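Local structure of acyl-CoA dehydrogenase (Bacillus anthracis, 3OWA) at residues A[15-20]-A[420-425]; A[361-366]-A[498-503]. The protein probably catalyses the FAD-dependent alpha,beta-dehydrogenation of acyl-CoA thioesters to the corresponding 2-enoyl-CoA products. All blocks are in the same frame, centred on the assembly; numbering follows the deposited sequence. Where two conformers were deposited one is given.

Contact 1: A[15-20]-A[420-425]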
ATOM      1  N   GLY A  15      -6.417  19.848  21.135  1.00 53.36           N
ATOM      2  CA  GLY A  15      -5.197  19.210  21.610  1.00 53.37           C
ATOM      3  C   GLY A  15      -5.218  18.797  23.077  1.00 54.04           C
ATOM      4  O   GLY A  15      -4.272  18.186  23.560  1.00 54.43           O
ATOM      5  N   SER A  16      -6.301  19.102  23.783  1.00 54.33           N
ATOM      6  CA  SER A  16      -6.368  18.815  25.216  1.00 55.02           C
ATOM      7  C   SER A  16      -6.525  17.325  25.520  1.00 54.70           C
ATOM      8  O   SER A  16      -6.177  16.879  26.624  1.00 54.99           O
ATOM      9  CB  SER A  16      -7.429  19.668  25.934  1.00 55.98           C
ATOM     10  OG  SER A  16      -8.757  19.365  25.529  1.00 55.48           O
ATOM     11  N   PHE A  17      -7.017  16.553  24.547  1.00 53.05           N
ATOM     12  CA  PHE A  17      -7.099  15.099  24.710  1.00 52.44           C
ATOM     13  C   PHE A  17      -5.754  14.493  25.148  1.00 52.96           C
ATOM     14  O   PHE A  17      -5.721  13.437  25.758  1.00 53.57           O
ATOM     15  CB  PHE A  17      -7.582  14.413  23.423  1.00 51.05           C
ATOM     16  CG  PHE A  17      -6.606  14.508  22.269  1.00 47.96           C
ATOM     17  CD1 PHE A  17      -5.591  13.567  22.112  1.00 46.81           C
ATOM     18  CD2 PHE A  17      -6.706  15.543  21.334  1.00 45.63           C
ATOM     19  CE1 PHE A  17      -4.684  13.662  21.045  1.00 44.21           C
ATOM     20  CE2 PHE A  17      -5.812  15.634  20.262  1.00 44.88           C
ATOM     21  CZ  PHE A  17      -4.796  14.693  20.127  1.00 42.48           C
ATOM     22  N   LEU A  18      -4.656  15.159  24.831  1.00 53.28           N
ATOM     23  CA  LEU A  18      -3.342  14.641  25.131  1.00 54.38           C
ATOM     24  C   LEU A  18      -2.991  14.699  26.628  1.00 56.71           C
ATOM     25  O   LEU A  18      -2.101  13.978  27.102  1.00 56.64           O
ATOM     26  CB  LEU A  18      -2.289  15.407  24.329  1.00 53.69           C
ATOM     27  CG  LEU A  18      -0.827  15.038  24.617  1.00 54.99           C
ATOM     28  CD1 LEU A  18      -0.575  13.542  24.432  1.00 52.25           C
ATOM     29  CD2 LEU A  18       0.156  15.871  23.777  1.00 54.31           C
ATOM     30  N   VAL A  19      -3.708  15.542  27.361  1.00 58.93           N
ATOM     31  CA  VAL A  19      -3.301  15.976  28.701  1.00 61.58           C
ATOM     32  C   VAL A  19      -4.443  15.889  29.730  1.00 62.88           C
ATOM     33  O   VAL A  19      -4.206  15.917  30.938  1.00 65.01           O
ATOM     34  CB  VAL A  19      -2.716  17.418  28.598  1.00 62.15           C
ATOM     35  CG1 VAL A  19      -2.923  18.201  29.840  1.00 64.98           C
ATOM     36  CG2 VAL A  19      -1.249  17.377  28.243  1.00 63.09           C
ATOM     37  N   ASP A  20      -5.678  15.771  29.259  1.00 62.84           N
ATOM     38  CA  ASP A  20      -6.838  15.766  30.145  1.00 64.30           C
ATOM     39  C   ASP A  20      -7.609  14.479  29.971  1.00 63.84           C
ATOM     40  O   ASP A  20      -7.559  13.849  28.912  1.00 62.98           O
ATOM     41  CB  ASP A  20      -7.756  16.961  29.857  1.00 64.87           C
ATOM     42  CG  ASP A  20      -7.133  18.299  30.263  1.00 68.32           C
ATOM     43  OD1 ASP A  20      -6.320  18.327  31.217  1.00 72.74           O
ATOM     44  OD2 ASP A  20      -7.464  19.334  29.638  1.00 71.21           O
ATOM     45  N   GLY A 420       4.782  20.564  16.582  1.00 49.69           N
ATOM     46  CA  GLY A 420       4.985  22.023  16.686  1.00 51.78           C
ATOM     47  C   GLY A 420       3.732  22.779  17.069  1.00 52.82           C
ATOM     48  O   GLY A 420       3.793  23.735  17.842  1.00 54.63           O
ATOM     49  N   THR A 421       2.595  22.351  16.529  1.00 52.32           N
ATOM     50  CA  THR A 421       1.292  22.861  16.936  1.00 53.25           C
ATOM     51  C   THR A 421       1.035  22.668  18.440  1.00 55.27           C
ATOM     52  O   THR A 421       0.571  23.604  19.112  1.00 55.90           O
ATOM     53  CB  THR A 421       0.185  22.234  16.099  1.00 51.53           C
ATOM     54  OG1 THR A 421       0.493  22.466  14.728  1.00 52.04           O
ATOM     55  CG2 THR A 421      -1.148  22.870  16.387  1.00 52.44           C
ATOM     56  N   PHE A 422       1.346  21.485  18.969  1.00 56.24           N
ATOM     57  CA  PHE A 422       1.290  21.269  20.421  1.00 58.72           C
ATOM     58  C   PHE A 422       2.177  22.249  21.183  1.00 61.87           C
ATOM     59  O   PHE A 422       1.731  22.875  22.149  1.00 63.11           O
ATOM     60  CB  PHE A 422       1.630  19.824  20.810  1.00 57.52           C
ATOM     61  CG  PHE A 422       0.455  18.903  20.768  1.00 53.29           C
ATOM     62  CD1 PHE A 422      -0.569  19.029  21.703  1.00 51.17           C
ATOM     63  CD2 PHE A 422       0.364  17.910  19.793  1.00 49.62           C
ATOM     64  CE1 PHE A 422      -1.677  18.186  21.681  1.00 50.20           C
ATOM     65  CE2 PHE A 422      -0.736  17.052  19.749  1.00 48.65           C
ATOM     66  CZ  PHE A 422      -1.769  17.186  20.703  1.00 49.13           C
ATOM     67  N   LEU A 423       3.418  22.404  20.732  1.00 64.58           N
ATOM     68  CA  LEU A 423       4.382  23.281  21.407  1.00 68.10           C
ATOM     69  C   LEU A 423       3.990  24.769  21.331  1.00 70.01           C
ATOM     70  O   LEU A 423       4.211  25.524  22.282  1.00 71.71           O
ATOM     71  CB  LEU A 423       5.790  23.036  20.848  1.00 68.28           C
ATOM     72  CG  LEU A 423       6.676  21.888  21.379  1.00 69.82           C
ATOM     73  CD1 LEU A 423       5.934  20.754  22.128  1.00 72.28           C
ATOM     74  CD2 LEU A 423       7.492  21.291  20.227  1.00 69.84           C
ATOM     75  N   ARG A 424       3.394  25.178  20.210  1.00 70.68           N
ATOM     76  CA  ARG A 424       2.926  26.546  20.028  1.00 72.43           C
ATOM     77  C   ARG A 424       1.748  26.831  20.944  1.00 73.25           C
ATOM     78  O   ARG A 424       1.615  27.947  21.448  1.00 75.07           O
ATOM     79  CB  ARG A 424       2.538  26.812  18.574  1.00 71.94           C
ATOM     80  CG  ARG A 424       2.774  28.246  18.121  1.00 75.39           C
ATOM     81  CD  ARG A 424       2.546  28.404  16.632  1.00 79.50           C
ATOM     82  NE  ARG A 424       3.461  29.384  16.031  1.00 84.23           N
ATOM     83  CZ  ARG A 424       3.556  29.644  14.722  1.00 85.55           C
ATOM     84  NH1 ARG A 424       4.420  30.552  14.289  1.00 86.83           N
ATOM     85  NH2 ARG A 424       2.793  29.004  13.839  1.00 85.39           N
ATOM     86  N   LYS A 425       0.900  25.832  21.169  1.00 72.64           N
ATOM     87  CA  LYS A 425      -0.211  25.981  22.093  1.00 73.07           C
ATOM     88  C   LYS A 425       0.267  26.043  23.559  1.00 75.71           C
ATOM     89  O   LYS A 425      -0.376  26.680  24.404  1.00 76.46           O
ATOM     90  CB  LYS A 425      -1.235  24.870  21.890  1.00 71.68           C
ATOM     91  CG  LYS A 425      -2.107  25.035  20.663  1.00 67.53           C
ATOM     92  CD  LYS A 425      -3.006  23.831  20.496  1.00 62.75           C
ATOM     93  CE  LYS A 425      -3.850  23.921  19.229  1.00 60.41           C
ATOM     94  NZ  LYS A 425      -5.035  24.795  19.414  1.00 58.86           N
TER
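The aromatic ring of F422 meets L18, G15 and F17 from two sorts of direction, over a face and at the edge. This is the docking of a short 3-10 turn, residues 16-18 in the N-terminal loop before helix 35-52, onto helix 411-427 in the C-terminal helical part of the acyl-CoA dehydrogenase fold. L18 supplies the cover over one face. Its CD2 is 3.8 Å from the centroid of the F422 ring and only 19° off the ring normal, which qualifies as a CH-pi contact, although the methyl is displaced toward the rim, 3.6 Å from F422 CE1. With CG trans to the backbone N (chi1 176°), L18 reaches out so that CD2 lies over the ring; its CB also reaches the ring, 3.9 Å from F422 CE1. F17 approaches differently: its CZ lies at the edge of the F422 ring, near the ring plane, 4.0 Å from F422 CZ, with the two side chains crossing at about a right angle. A chi1 of 67° folds the F17 ring back so that CZ reaches F422, although the CA–CB bond itself does not point at the helix. No hydrogen bond links the two segments, and the four touching residues are all buried. Farther out, the backbone N of G15 hydrogen-bonds to E360 OE1 at the start of helix 358-383, and the F17 ring meets that of Y504 from helix 490-520. The remaining edge contact involves a polar atom: G15 O lies in the plane of the F422 ring, 3.2 Å from CE1, while also accepting a weak hydrogen bond from L18 N at 3.3 Å.

Contact 2: A[361-366]-A[498-503]; sequences CSLNKV and DIVSNL
L363 makes the close contacts of segment 361-366, dividing its two methyls between V500 and S501. CD1 packs against V500 CG1 at 3.9 Å, and the two side chains cross at about a right angle, so the methyl ends meet instead of running alongside each other. CD2 lies over the helix surface at S501, 3.8 Å from S501 CA and 3.9 Å from S501 CB; here a methyl rests on backbone and CB carbon, not on a long side chain. The branch is placed by two staggered torsions: chi1 -54° sets CG opposite the carbonyl carbon, and chi2 175° carries CD1 on, anti to CA, to V500. CB of V366 also points toward the partner helix and the residue loses a little surface to it, but none of its atoms comes within 4.5 Å.

The geometry is that of close helix-helix packing between helix 358-383 and helix 490-520. The CA atoms of L363 and S501 are 5.5 Å apart, a separation at which the L363 methyl reaches the S501 backbone itself. No hydrogen bond crosses the interface, and the 156 Å² buried comes mainly from L363, S501 and V500. The contact ties together two helices of the C-terminal helical part of the acyl-CoA dehydrogenase fold.

Polar groups directed elsewhere tie each helix to its surroundings. K365 NZ is gripped by F407 O, G409 O and N411 OD1. On the partner helix, D498 OD1 forms a salt bridge with R415 NE of helix 411-427, and N502 ND2 hydrogen-bonds to E542 OE1 of helix 526-554.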
ATOM      1  N   CYS A 361      -7.866  17.752  13.060  1.00 35.43           N
ATOM      2  CA  CYS A 361      -8.109  17.712  11.594  1.00 34.90           C
ATOM      3  C   CYS A 361      -6.979  17.018  10.845  1.00 33.82           C
ATOM      4  O   CYS A 361      -7.227  16.181   9.953  1.00 33.14           O
ATOM      5  CB  CYS A 361      -8.290  19.136  11.019  1.00 34.74           C
ATOM      6  SG  CYS A 361      -9.839  19.950  11.552  1.00 38.58           S
ATOM      7  N   SER A 362      -5.741  17.362  11.187  0.61 33.74           N
ATOM      8  CA  SER A 362      -4.564  16.755  10.554  0.61 33.24           C
ATOM      9  C   SER A 362      -4.474  15.272  10.893  0.61 33.06           C
ATOM     10  O   SER A 362      -4.205  14.446  10.015  0.61 32.54           O
ATOM     11  CB  SER A 362      -3.282  17.472  10.986  0.61 33.98           C
ATOM     12  OG  SER A 362      -2.989  18.536  10.095  0.61 35.76           O
ATOM     13  N   LEU A 363      -4.723  14.924  12.153  1.00 33.03           N
ATOM     14  CA  LEU A 363      -4.774  13.505  12.532  1.00 33.48           C
ATOM     15  C   LEU A 363      -5.805  12.708  11.736  1.00 32.57           C
ATOM     16  O   LEU A 363      -5.517  11.592  11.333  1.00 33.65           O
ATOM     17  CB  LEU A 363      -5.025  13.294  14.039  1.00 33.33           C
ATOM     18  CG  LEU A 363      -4.079  13.992  15.032  1.00 36.40           C
ATOM     19  CD1 LEU A 363      -4.566  13.750  16.463  1.00 38.37           C
ATOM     20  CD2 LEU A 363      -2.604  13.582  14.833  1.00 36.21           C
ATOM     21  N   ASN A 364      -7.003  13.250  11.583  1.00 32.51           N
ATOM     22  CA  ASN A 364      -8.085  12.579  10.850  1.00 32.77           C
ATOM     23  C   ASN A 364      -7.685  12.369   9.414  1.00 31.90           C
ATOM     24  O   ASN A 364      -7.907  11.301   8.836  1.00 32.61           O
ATOM     25  CB  ASN A 364      -9.349  13.437  10.848  1.00 33.16           C
ATOM     26  CG  ASN A 364     -10.105  13.424  12.177  1.00 36.08           C
ATOM     27  OD1 ASN A 364      -9.885  12.588  13.072  1.00 39.62           O
ATOM     28  ND2 ASN A 364     -11.019  14.357  12.293  1.00 33.74           N
ATOM     29  N   LYS A 365      -7.073  13.385   8.825  1.00 30.57           N
ATOM     30  CA  LYS A 365      -6.690  13.288   7.448  1.00 29.79           C
ATOM     31  C   LYS A 365      -5.666  12.169   7.212  1.00 28.72           C
ATOM     32  O   LYS A 365      -5.831  11.361   6.287  1.00 27.26           O
ATOM     33  CB  LYS A 365      -6.182  14.634   6.931  1.00 30.20           C
ATOM     34  CG  LYS A 365      -5.996  14.684   5.417  1.00 32.11           C
ATOM     35  CD  LYS A 365      -4.595  14.332   4.995  1.00 31.05           C
ATOM     36  CE  LYS A 365      -4.531  14.154   3.516  1.00 33.85           C
ATOM     37  NZ  LYS A 365      -3.139  13.939   2.991  1.00 32.43           N
ATOM     38  N   VAL A 366      -4.609  12.132   8.035  1.00 28.37           N
ATOM     39  CA  VAL A 366      -3.584  11.131   7.884  1.00 27.72           C
ATOM     40  C   VAL A 366      -4.136   9.770   8.267  1.00 28.05           C
ATOM     41  O   VAL A 366      -3.931   8.769   7.560  1.00 27.61           O
ATOM     42  CB  VAL A 366      -2.328  11.419   8.776  1.00 28.98           C
ATOM     43  CG1 VAL A 366      -1.333  10.230   8.669  1.00 27.14           C
ATOM     44  CG2 VAL A 366      -1.671  12.728   8.382  1.00 25.44           C
ATOM     45  N   ASP A 498       2.884  10.186  15.086  1.00 36.53           N
ATOM     46  CA  ASP A 498       2.261   8.854  14.995  1.00 36.80           C
ATOM     47  C   ASP A 498       1.745   8.386  16.355  1.00 36.85           C
ATOM     48  O   ASP A 498       0.670   7.776  16.438  1.00 35.38           O
ATOM     49  CB  ASP A 498       3.244   7.822  14.412  1.00 36.57           C
ATOM     50  CG  ASP A 498       3.640   8.135  12.945  1.00 42.73           C
ATOM     51  OD1 ASP A 498       2.920   8.914  12.263  1.00 45.89           O
ATOM     52  OD2 ASP A 498       4.669   7.591  12.453  1.00 47.65           O
ATOM     53  N   ILE A 499       2.504   8.676  17.420  1.00 36.25           N
ATOM     54  CA  ILE A 499       2.005   8.404  18.749  1.00 36.84           C
ATOM     55  C   ILE A 499       0.690   9.150  19.031  1.00 36.97           C
ATOM     56  O   ILE A 499      -0.283   8.562  19.524  1.00 36.26           O
ATOM     57  CB  ILE A 499       3.058   8.703  19.876  1.00 37.62           C
ATOM     58  CG1 ILE A 499       4.201   7.706  19.781  1.00 37.42           C
ATOM     59  CG2 ILE A 499       2.373   8.629  21.257  1.00 38.14           C
ATOM     60  CD1 ILE A 499       5.412   8.036  20.649  1.00 38.94           C
ATOM     61  N   VAL A 500       0.670  10.446  18.735  1.00 37.22           N
ATOM     62  CA  VAL A 500      -0.498  11.255  19.041  1.00 37.67           C
ATOM     63  C   VAL A 500      -1.678  10.754  18.190  1.00 37.96           C
ATOM     64  O   VAL A 500      -2.827  10.677  18.674  1.00 38.36           O
ATOM     65  CB  VAL A 500      -0.220  12.757  18.750  1.00 38.96           C
ATOM     66  CG1 VAL A 500      -1.499  13.603  18.927  1.00 39.06           C
ATOM     67  CG2 VAL A 500       0.949  13.273  19.636  1.00 39.20           C
ATOM     68  N   SER A 501      -1.396  10.397  16.938  1.00 35.97           N
ATOM     69  CA  SER A 501      -2.459   9.952  16.052  1.00 36.75           C
ATOM     70  C   SER A 501      -3.070   8.632  16.585  1.00 36.90           C
ATOM     71  O   SER A 501      -4.287   8.502  16.708  1.00 36.81           O
ATOM     72  CB  SER A 501      -1.935   9.741  14.647  1.00 35.05           C
ATOM     73  OG  SER A 501      -3.008   9.273  13.854  1.00 39.29           O
ATOM     74  N   ASN A 502      -2.223   7.674  16.925  1.00 37.03           N
ATOM     75  CA  ASN A 502      -2.718   6.410  17.477  1.00 38.46           C
ATOM     76  C   ASN A 502      -3.487   6.616  18.754  1.00 38.48           C
ATOM     77  O   ASN A 502      -4.531   6.015  18.947  1.00 39.60           O
ATOM     78  CB  ASN A 502      -1.572   5.421  17.696  1.00 38.95           C
ATOM     79  CG  ASN A 502      -1.259   4.622  16.443  1.00 42.52           C
ATOM     80  OD1 ASN A 502      -1.988   4.669  15.451  1.00 45.58           O
ATOM     81  ND2 ASN A 502      -0.173   3.896  16.483  1.00 47.81           N
ATOM     82  N   LEU A 503      -2.978   7.491  19.614  1.00 39.46           N
ATOM     83  CA  LEU A 503      -3.671   7.832  20.857  1.00 40.91           C
ATOM     84  C   LEU A 503      -5.101   8.398  20.654  1.00 39.74           C
ATOM     85  O   LEU A 503      -6.061   7.967  21.314  1.00 39.69           O
ATOM     86  CB  LEU A 503      -2.784   8.764  21.702  1.00 42.13           C
ATOM     87  CG  LEU A 503      -3.556   9.497  22.778  1.00 46.09           C
ATOM     88  CD1 LEU A 503      -3.690   8.576  23.971  1.00 50.55           C
ATOM     89  CD2 LEU A 503      -2.899  10.829  23.127  1.00 49.65           C
TER

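How the contacts relate
Both contacts are buried and lack hydrogen bonds between their segments; contact 1 adds a carbonyl oxygen at a ring edge, whereas contact 2 is carbon against carbon. The centre of contact 2 lies about 10 Å from that of the chain, and the centre of contact 1 about 19 Å. Contact 1 sets a loop turn on a helix, contact 2 helix on helix. They meet directly: V500 CG1 lies 3.6 Å from F422 CE2 and 3.7 Å from F17 CZ, while L363 CD1 is 3.8 Å from that same F17 CZ. The 15-20 turn thus touches helices 358-383, 411-427 and 490-520, through a run of touching apolar side chains: L363, V500, F17 and F422.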